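PDB 1XKL: salicylic acid-binding protein 2, which hydrolyses methyl salicylate to salicylic acid, releasing the active signal for systemic acquired resistance in plant innate immunity. Local coordinates for residues K74-L87 / Q96-P109. Sequence-based numbering, arbitrary orientation.
With STH (2-amino-4H-1,3-benzoxathiin-4-ol), chain E.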
# COMPACT_ATOMS: atom_id res chain seq x y z
N LYS A 74 -29.18 -7.88 -40.26
CA LYS A 74 -29.61 -8.60 -39.07
C LYS A 74 -28.44 -9.31 -38.42
O LYS A 74 -27.40 -9.51 -39.05
CB LYS A 74 -30.71 -9.59 -39.46
CG LYS A 74 -31.91 -8.93 -40.14
CD LYS A 74 -32.93 -9.94 -40.64
CE LYS A 74 -33.60 -10.67 -39.49
NZ LYS A 74 -34.58 -11.70 -39.99
N VAL A 75 -28.59 -9.69 -37.16
CA VAL A 75 -27.51 -10.37 -36.46
C VAL A 75 -27.99 -11.61 -35.71
O VAL A 75 -29.18 -11.88 -35.63
CB VAL A 75 -26.82 -9.45 -35.42
CG1 VAL A 75 -26.44 -8.13 -36.06
CG2 VAL A 75 -27.75 -9.22 -34.23
N ILE A 76 -27.03 -12.35 -35.17
CA ILE A 76 -27.31 -13.54 -34.40
C ILE A 76 -26.72 -13.25 -33.02
O ILE A 76 -25.50 -13.08 -32.88
CB ILE A 76 -26.61 -14.78 -34.99
CG1 ILE A 76 -27.12 -15.03 -36.41
CG2 ILE A 76 -26.85 -16.00 -34.11
CD1 ILE A 76 -26.28 -16.00 -37.21
N LEU A 77 -27.59 -13.17 -32.02
CA LEU A 77 -27.17 -12.88 -30.66
C LEU A 77 -26.81 -14.15 -29.91
O LEU A 77 -27.54 -15.14 -29.95
CB LEU A 77 -28.28 -12.14 -29.89
CG LEU A 77 -28.49 -10.66 -30.21
CD1 LEU A 77 -29.69 -10.13 -29.46
CD2 LEU A 77 -27.23 -9.89 -29.80
N VAL A 78 -25.66 -14.13 -29.25
CA VAL A 78 -25.23 -15.28 -28.47
C VAL A 78 -24.92 -14.76 -27.07
O VAL A 78 -23.98 -13.98 -26.88
CB VAL A 78 -24.00 -15.96 -29.11
CG1 VAL A 78 -23.61 -17.20 -28.31
CG2 VAL A 78 -24.34 -16.35 -30.55
N GLY A 79 -25.74 -15.18 -26.12
CA GLY A 79 -25.57 -14.76 -24.75
C GLY A 79 -25.12 -15.89 -23.85
O GLY A 79 -25.70 -16.98 -23.84
N HIS A 80 -24.08 -15.63 -23.08
CA HIS A 80 -23.54 -16.63 -22.17
C HIS A 80 -23.81 -16.25 -20.72
O HIS A 80 -23.67 -15.08 -20.34
CB HIS A 80 -22.04 -16.76 -22.41
CG HIS A 80 -21.33 -17.60 -21.39
ND1 HIS A 80 -20.44 -17.08 -20.48
CD2 HIS A 80 -21.40 -18.93 -21.13
CE1 HIS A 80 -19.98 -18.05 -19.70
NE2 HIS A 80 -20.55 -19.18 -20.08
N SER A 81 -24.20 -17.24 -19.92
CA SER A 81 -24.46 -17.05 -18.61
C SER A 81 -25.44 -15.88 -18.37
O SER A 81 -26.54 -15.89 -18.93
CB SER A 81 -23.13 -16.83 -17.90
OG SER A 81 -22.81 -17.07 -16.56
N LEU A 82 -25.06 -14.88 -17.57
CA LEU A 82 -25.91 -13.72 -17.29
C LEU A 82 -26.18 -12.93 -18.56
O LEU A 82 -27.07 -12.08 -18.60
CB LEU A 82 -25.23 -12.79 -16.25
CG LEU A 82 -25.98 -11.50 -15.86
CD1 LEU A 82 -27.32 -11.89 -15.25
CD2 LEU A 82 -25.16 -10.67 -14.86
N GLY A 83 -25.41 -13.22 -19.60
CA GLY A 83 -25.56 -12.52 -20.87
C GLY A 83 -26.92 -12.73 -21.49
O GLY A 83 -27.38 -11.91 -22.29
N GLY A 84 -27.56 -13.84 -21.12
CA GLY A 84 -28.89 -14.12 -21.62
C GLY A 84 -29.88 -13.06 -21.19
O GLY A 84 -30.85 -12.79 -21.90
N MSE A 85 -29.64 -12.44 -20.04
CA MSE A 85 -30.53 -11.39 -19.56
C MSE A 85 -30.30 -10.14 -20.42
O MSE A 85 -31.25 -9.42 -20.73
CB MSE A 85 -30.28 -11.07 -18.08
CG MSE A 85 -30.55 -12.22 -17.11
SE MSE A 85 -32.39 -12.86 -17.15
CE MSE A 85 -33.29 -11.22 -16.62
N ASN A 86 -29.04 -9.89 -20.79
CA ASN A 86 -28.70 -8.74 -21.62
C ASN A 86 -29.35 -8.91 -22.99
O ASN A 86 -29.84 -7.95 -23.59
CB ASN A 86 -27.18 -8.62 -21.81
CG ASN A 86 -26.45 -8.45 -20.51
OD1 ASN A 86 -25.77 -9.36 -20.03
ND2 ASN A 86 -26.58 -7.28 -19.91
N LEU A 87 -29.34 -10.14 -23.48
CA LEU A 87 -29.94 -10.44 -24.77
C LEU A 87 -31.41 -10.04 -24.79
O LEU A 87 -31.92 -9.56 -25.80
CB LEU A 87 -29.84 -11.94 -25.05
CG LEU A 87 -28.89 -12.36 -26.16
CD1 LEU A 87 -27.47 -11.93 -25.83
CD2 LEU A 87 -28.99 -13.86 -26.34
N GLN A 96 -36.80 -7.26 -34.72
CA GLN A 96 -36.70 -7.52 -36.15
C GLN A 96 -35.30 -7.50 -36.74
O GLN A 96 -35.12 -7.73 -37.94
CB GLN A 96 -37.60 -6.53 -36.92
CG GLN A 96 -37.06 -5.11 -37.02
CD GLN A 96 -37.12 -4.32 -35.72
OE1 GLN A 96 -36.60 -4.74 -34.69
NE2 GLN A 96 -37.75 -3.14 -35.77
N LYS A 97 -34.29 -7.25 -35.91
CA LYS A 97 -32.92 -7.23 -36.39
C LYS A 97 -32.15 -8.43 -35.88
O LYS A 97 -30.92 -8.45 -35.90
CB LYS A 97 -32.24 -5.92 -35.99
CG LYS A 97 -32.88 -4.72 -36.70
CD LYS A 97 -32.03 -3.47 -36.68
CE LYS A 97 -32.01 -2.81 -35.31
NZ LYS A 97 -31.32 -1.48 -35.35
N ILE A 98 -32.88 -9.46 -35.46
CA ILE A 98 -32.26 -10.66 -34.92
C ILE A 98 -32.79 -11.95 -35.55
O ILE A 98 -33.97 -12.26 -35.43
CB ILE A 98 -32.48 -10.71 -33.41
CG1 ILE A 98 -32.01 -9.38 -32.79
CG2 ILE A 98 -31.75 -11.89 -32.80
CD1 ILE A 98 -32.48 -9.16 -31.37
N TYR A 99 -31.91 -12.71 -36.21
CA TYR A 99 -32.33 -13.96 -36.83
C TYR A 99 -32.74 -14.94 -35.74
O TYR A 99 -33.73 -15.66 -35.86
CB TYR A 99 -31.18 -14.58 -37.65
CG TYR A 99 -30.81 -13.81 -38.90
CD1 TYR A 99 -29.56 -13.23 -39.04
CD2 TYR A 99 -31.72 -13.69 -39.96
CE1 TYR A 99 -29.21 -12.54 -40.21
CE2 TYR A 99 -31.39 -13.01 -41.13
CZ TYR A 99 -30.13 -12.44 -41.25
OH TYR A 99 -29.81 -11.76 -42.41
N ALA A 100 -31.97 -14.96 -34.66
CA ALA A 100 -32.24 -15.85 -33.56
C ALA A 100 -31.39 -15.46 -32.37
O ALA A 100 -30.35 -14.82 -32.53
CB ALA A 100 -31.94 -17.29 -33.96
N ALA A 101 -31.84 -15.85 -31.19
CA ALA A 101 -31.13 -15.56 -29.96
C ALA A 101 -30.66 -16.89 -29.39
O ALA A 101 -31.46 -17.80 -29.18
CB ALA A 101 -32.05 -14.85 -28.97
N VAL A 102 -29.36 -17.00 -29.15
CA VAL A 102 -28.79 -18.23 -28.62
C VAL A 102 -28.38 -18.04 -27.16
O VAL A 102 -27.64 -17.11 -26.83
CB VAL A 102 -27.55 -18.66 -29.45
CG1 VAL A 102 -27.04 -20.00 -28.97
CG2 VAL A 102 -27.93 -18.73 -30.92
N PHE A 103 -28.88 -18.92 -26.30
CA PHE A 103 -28.58 -18.88 -24.88
C PHE A 103 -27.66 -20.03 -24.51
O PHE A 103 -28.09 -21.17 -24.39
CB PHE A 103 -29.89 -18.94 -24.05
CG PHE A 103 -30.81 -17.77 -24.29
CD1 PHE A 103 -31.63 -17.73 -25.41
CD2 PHE A 103 -30.82 -16.68 -23.41
CE1 PHE A 103 -32.45 -16.62 -25.65
CE2 PHE A 103 -31.63 -15.58 -23.65
CZ PHE A 103 -32.44 -15.55 -24.77
N LEU A 104 -26.38 -19.70 -24.34
CA LEU A 104 -25.37 -20.70 -23.99
C LEU A 104 -25.26 -20.78 -22.48
O LEU A 104 -24.76 -19.85 -21.84
CB LEU A 104 -24.02 -20.30 -24.59
CG LEU A 104 -22.81 -21.14 -24.20
CD1 LEU A 104 -22.97 -22.57 -24.74
CD2 LEU A 104 -21.56 -20.48 -24.77
N ALA A 105 -25.75 -21.88 -21.91
CA ALA A 105 -25.72 -22.09 -20.47
C ALA A 105 -25.98 -20.75 -19.80
O ALA A 105 -25.28 -20.34 -18.88
CB ALA A 105 -24.37 -22.64 -20.04
N ALA A 106 -27.02 -20.07 -20.29
CA ALA A 106 -27.40 -18.76 -19.82
C ALA A 106 -28.69 -18.73 -19.01
O ALA A 106 -29.34 -19.77 -18.77
CB ALA A 106 -27.56 -17.84 -21.02
N PHE A 107 -29.03 -17.53 -18.58
CA PHE A 107 -30.27 -17.29 -17.86
C PHE A 107 -31.17 -16.77 -18.96
O PHE A 107 -30.87 -15.76 -19.59
CB PHE A 107 -30.10 -16.22 -16.78
CG PHE A 107 -29.37 -16.71 -15.56
CD1 PHE A 107 -28.21 -16.07 -15.13
CD2 PHE A 107 -29.85 -17.80 -14.83
CE1 PHE A 107 -27.54 -16.50 -13.99
CE2 PHE A 107 -29.19 -18.24 -13.69
CZ PHE A 107 -28.03 -17.59 -13.27
N MSE A 108 -32.26 -17.48 -19.22
CA MSE A 108 -33.20 -17.10 -20.26
C MSE A 108 -34.51 -16.67 -19.62
O MSE A 108 -35.22 -17.50 -19.04
CB MSE A 108 -33.42 -18.29 -21.19
CG MSE A 108 -34.30 -18.01 -22.39
SE MSE A 108 -34.47 -19.58 -23.47
CE MSE A 108 -35.34 -20.71 -22.16
N PRO A 109 -34.85 -15.38 -19.72
CA PRO A 109 -36.08 -14.81 -19.15
C PRO A 109 -37.32 -15.13 -19.97
O PRO A 109 -37.24 -15.80 -21.00
CB PRO A 109 -35.82 -13.30 -19.17
CG PRO A 109 -34.42 -13.13 -19.76
CD PRO A 109 -34.15 -14.37 -20.53
C8 STH E . -23.73 -15.37 -13.95
O8 STH E . -24.68 -14.46 -13.62
C1 STH E . -23.54 -16.63 -13.18
C2 STH E . -22.48 -17.59 -13.57
C3 STH E . -22.30 -18.79 -12.83
C4 STH E . -23.13 -19.07 -11.70
C5 STH E . -24.15 -18.15 -11.30
C6 STH E . -24.35 -16.95 -12.02
C7 STH E . -22.03 -16.35 -15.63
O2 STH E . -21.65 -17.35 -14.70
N7 STH E . -20.89 -15.88 -16.25
S7 STH E . -22.91 -15.11 -15.06
O HOH W 1 -27.55 -9.50 -42.34
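Gly84 meets Phe103, Ala106 and Phe107 where the segments pack closely: its CA lies 3.3 Å from Phe107 O, so helix 83-93 comes right up to the loop. The turn beside it is the nucleophile elbow of alpha/beta hydrolases, Gly-X-Ser-X-Gly at Gly79, Ser81 and Gly83, a type II' turn from His80 to Gly83 between strand and helix. Ser81, the catalytic nucleophile, has the strained backbone of that elbow (phi 52°, psi -124°), and its OG is bonded covalently to STH C7 while hydrogen-bonding His238. Gly84 N and Phe107 N grip Ser81 O from opposite faces of its carbonyl plane, tying the elbow to the loop after strand 98-104; Phe107 N is 3.0 Å from Ser81 O. Phe107 then turns its ring edge to STH O8, 3.5 Å from CE1. Leu87 CD2 covers one Phe103 face, 4.2 Å from the ring centroid, and Met108 CG the other.

In mid-strand Gly79 N holds Val102 O at 2.8 Å. At the partly exposed end, Lys74 crosses the Tyr99 ring with CB over one face, 3.6 Å from the centroid; a bend at chi3 (67°) brings CE and NZ beside CD2 and CE2. A water links Lys74 N to Tyr99 OH.

The parallel strands 75-80 and 98-104, joined through helix 83-93, form a beta-alpha-beta unit at mid-sheet between strands 6-10 and 202-207; helix 245-258 packs on Ile76, Val102 and Leu104.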